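Local coordinates for adenylyl-sulfate kinase 1, chloroplastic (Arabidopsis thaliana, PDB 3UIE), which catalyses the ATP-dependent 3'-phosphorylation of adenosine 5'-phosphosulfate to 3'-phosphoadenylyl sulfate, the activated form of sulfate, at residues A[20-24]-A[53-57]. Residues are numbered along the deposited sequence; the frame is centred on the assembly and turned at random.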
loop_
_atom_site.group_PDB
_atom_site.type_symbol
_atom_site.label_atom_id
_atom_site.label_comp_id
_atom_site.label_asym_id
_atom_site.label_seq_id
_atom_site.Cartn_x
_atom_site.Cartn_y
_atom_site.Cartn_z
ATOM N N LEU A 20 3.845 13.281 -13.714
ATOM C CA LEU A 20 3.702 14.244 -12.631
ATOM C C LEU A 20 4.937 14.253 -11.708
ATOM O O LEU A 20 5.435 15.320 -11.342
ATOM C CB LEU A 20 2.432 13.942 -11.832
ATOM C CG LEU A 20 2.029 14.887 -10.713
ATOM C CD1 LEU A 20 1.958 16.317 -11.242
ATOM C CD2 LEU A 20 0.684 14.463 -10.159
ATOM N N LEU A 21 5.419 13.066 -11.340
ATOM C CA LEU A 21 6.531 12.927 -10.393
ATOM C C LEU A 21 7.901 13.005 -11.048
ATOM O O LEU A 21 8.906 13.101 -10.349
ATOM C CB LEU A 21 6.449 11.587 -9.650
ATOM C CG LEU A 21 5.211 11.390 -8.777
ATOM C CD1 LEU A 21 5.144 9.961 -8.281
ATOM C CD2 LEU A 21 5.260 12.355 -7.621
ATOM N N ASP A 22 7.945 12.932 -12.375
ATOM C CA ASP A 22 9.217 12.798 -13.105
ATOM C C ASP A 22 10.108 11.648 -12.604
ATOM O O ASP A 22 11.307 11.832 -12.339
ATOM C CB ASP A 22 9.998 14.116 -13.118
ATOM C CG ASP A 22 11.105 14.127 -14.178
ATOM O OD1 ASP A 22 11.051 13.320 -15.136
ATOM O OD2 ASP A 22 12.024 14.959 -14.058
ATOM N N GLN A 23 9.518 10.463 -12.479
ATOM C CA GLN A 23 10.256 9.246 -12.124
ATOM C C GLN A 23 9.405 8.060 -12.541
ATOM O O GLN A 23 8.254 8.234 -12.945
ATOM C CB GLN A 23 10.506 9.169 -10.620
ATOM C CG GLN A 23 9.195 9.077 -9.803
ATOM C CD GLN A 23 9.438 9.241 -8.312
ATOM O OE1 GLN A 23 10.104 10.181 -7.885
ATOM N NE2 GLN A 23 8.881 8.336 -7.511
ATOM N N LYS A 24 9.966 6.860 -12.428
ATOM C CA LYS A 24 9.228 5.644 -12.727
ATOM C C LYS A 24 8.984 4.831 -11.462
ATOM O O LYS A 24 9.895 4.644 -10.647
ATOM C CB LYS A 24 9.978 4.804 -13.769
ATOM C CG LYS A 24 10.003 5.482 -15.131
ATOM C CD LYS A 24 10.577 4.591 -16.200
ATOM C CE LYS A 24 10.675 5.333 -17.520
ATOM N NZ LYS A 24 11.705 6.410 -17.487
ATOM N N GLY A 53 14.969 14.932 -5.337
ATOM C CA GLY A 53 13.593 15.274 -5.667
ATOM C C GLY A 53 12.754 14.083 -6.094
ATOM O O GLY A 53 11.735 14.234 -6.759
ATOM N N LYS A 54 13.174 12.882 -5.712
ATOM C CA LYS A 54 12.398 11.691 -6.065
ATOM C C LYS A 54 11.612 11.181 -4.850
ATOM O O LYS A 54 12.100 11.227 -3.720
ATOM C CB LYS A 54 13.310 10.597 -6.618
ATOM C CG LYS A 54 14.264 11.099 -7.708
ATOM C CD LYS A 54 13.493 11.602 -8.920
ATOM C CE LYS A 54 14.336 12.522 -9.780
ATOM N NZ LYS A 54 13.554 13.092 -10.917
ATOM N N LEU A 55 10.413 10.669 -5.095
ATOM C CA LEU A 55 9.538 10.229 -4.017
ATOM C C LEU A 55 9.649 8.732 -3.810
ATOM O O LEU A 55 9.342 7.948 -4.721
ATOM C CB LEU A 55 8.087 10.597 -4.329
ATOM C CG LEU A 55 7.043 10.228 -3.275
ATOM C CD1 LEU A 55 7.382 10.867 -1.940
ATOM C CD2 LEU A 55 5.645 10.655 -3.747
ATOM N N CYS A 56 10.100 8.346 -2.617
ATOM C CA CYS A 56 10.265 6.943 -2.229
ATOM C C CYS A 56 9.396 6.655 -1.022
ATOM O O CYS A 56 9.021 7.565 -0.295
ATOM C CB CYS A 56 11.710 6.644 -1.821
ATOM S SG CYS A 56 12.906 6.905 -3.098
ATOM N N TYR A 57 9.100 5.388 -0.791
ATOM C CA TYR A 57 8.417 5.009 0.440
ATOM C C TYR A 57 8.932 3.641 0.874
ATOM O O TYR A 57 8.972 2.722 0.070
ATOM C CB TYR A 57 6.902 4.974 0.252
ATOM C CG TYR A 57 6.231 4.893 1.600
ATOM C CD1 TYR A 57 6.180 6.006 2.437
ATOM C CD2 TYR A 57 5.707 3.694 2.060
ATOM C CE1 TYR A 57 5.593 5.923 3.699
ATOM C CE2 TYR A 57 5.131 3.598 3.309
ATOM C CZ TYR A 57 5.069 4.714 4.120
ATOM O OH TYR A 57 4.493 4.606 5.361
HETATM O O HOH W 1 8.874 13.478 -7.238
HETATM O O HOH W 2 11.265 14.361 -9.613
#
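Gln23 and Lys54 mark the nearest approach of the two backbones, CA to CA 6.9 Å, where the turn after helix 14-21, with Asp22 at positive phi, passes the connection from helix 38-51, which closes in a Schellman motif at Gly53, to strand 56-60. The carboxamide of Gln23 grips both backbone polar groups of Leu55. Leu55 N donates to Gln23 OE1 at 2.8 Å, on a lone pair in the carbonyl plane, while Gln23 NE2 returns a bond to Leu55 O at 2.9 Å that lies within 8° of the amide plane. Gln23 reaches there with CG between its backbone N and carbonyl carbon (chi1 63°) and the chain extended beyond; NE2 also bonds to Gly97 O, before strand 99-103. With an alanine here, Leu55 N and O would probably lose these side-chain partners and Gly97 O a donor.

Lys54, its chain bent at chi2 (-63°), carries its ammonium to Asp22 O (NZ to O 2.9 Å), tilted from the carbonyl plane. Its ion pair with Asp22 OD2 is long, NZ to OD2 4.0 Å, and Asp22 OD1 is held instead by Ala200 N. One water accepts from Lys54 NZ and lies within bonding distance of Leu21 O and Gly53 O; Leu198 O takes a further bond from NZ. Beside the polar network, Leu21 CD2 meets Leu55 CD2 at 4.2 Å, and both leucines also pack on the second subunit.

The carboxamide thus bridges the entrances of neighbouring strands 56-60 and 99-103, tying the end of helix 14-21 to the parallel P-loop kinase sheet, while the lysine probably offsets the partial negative charge of the carbonyls around it.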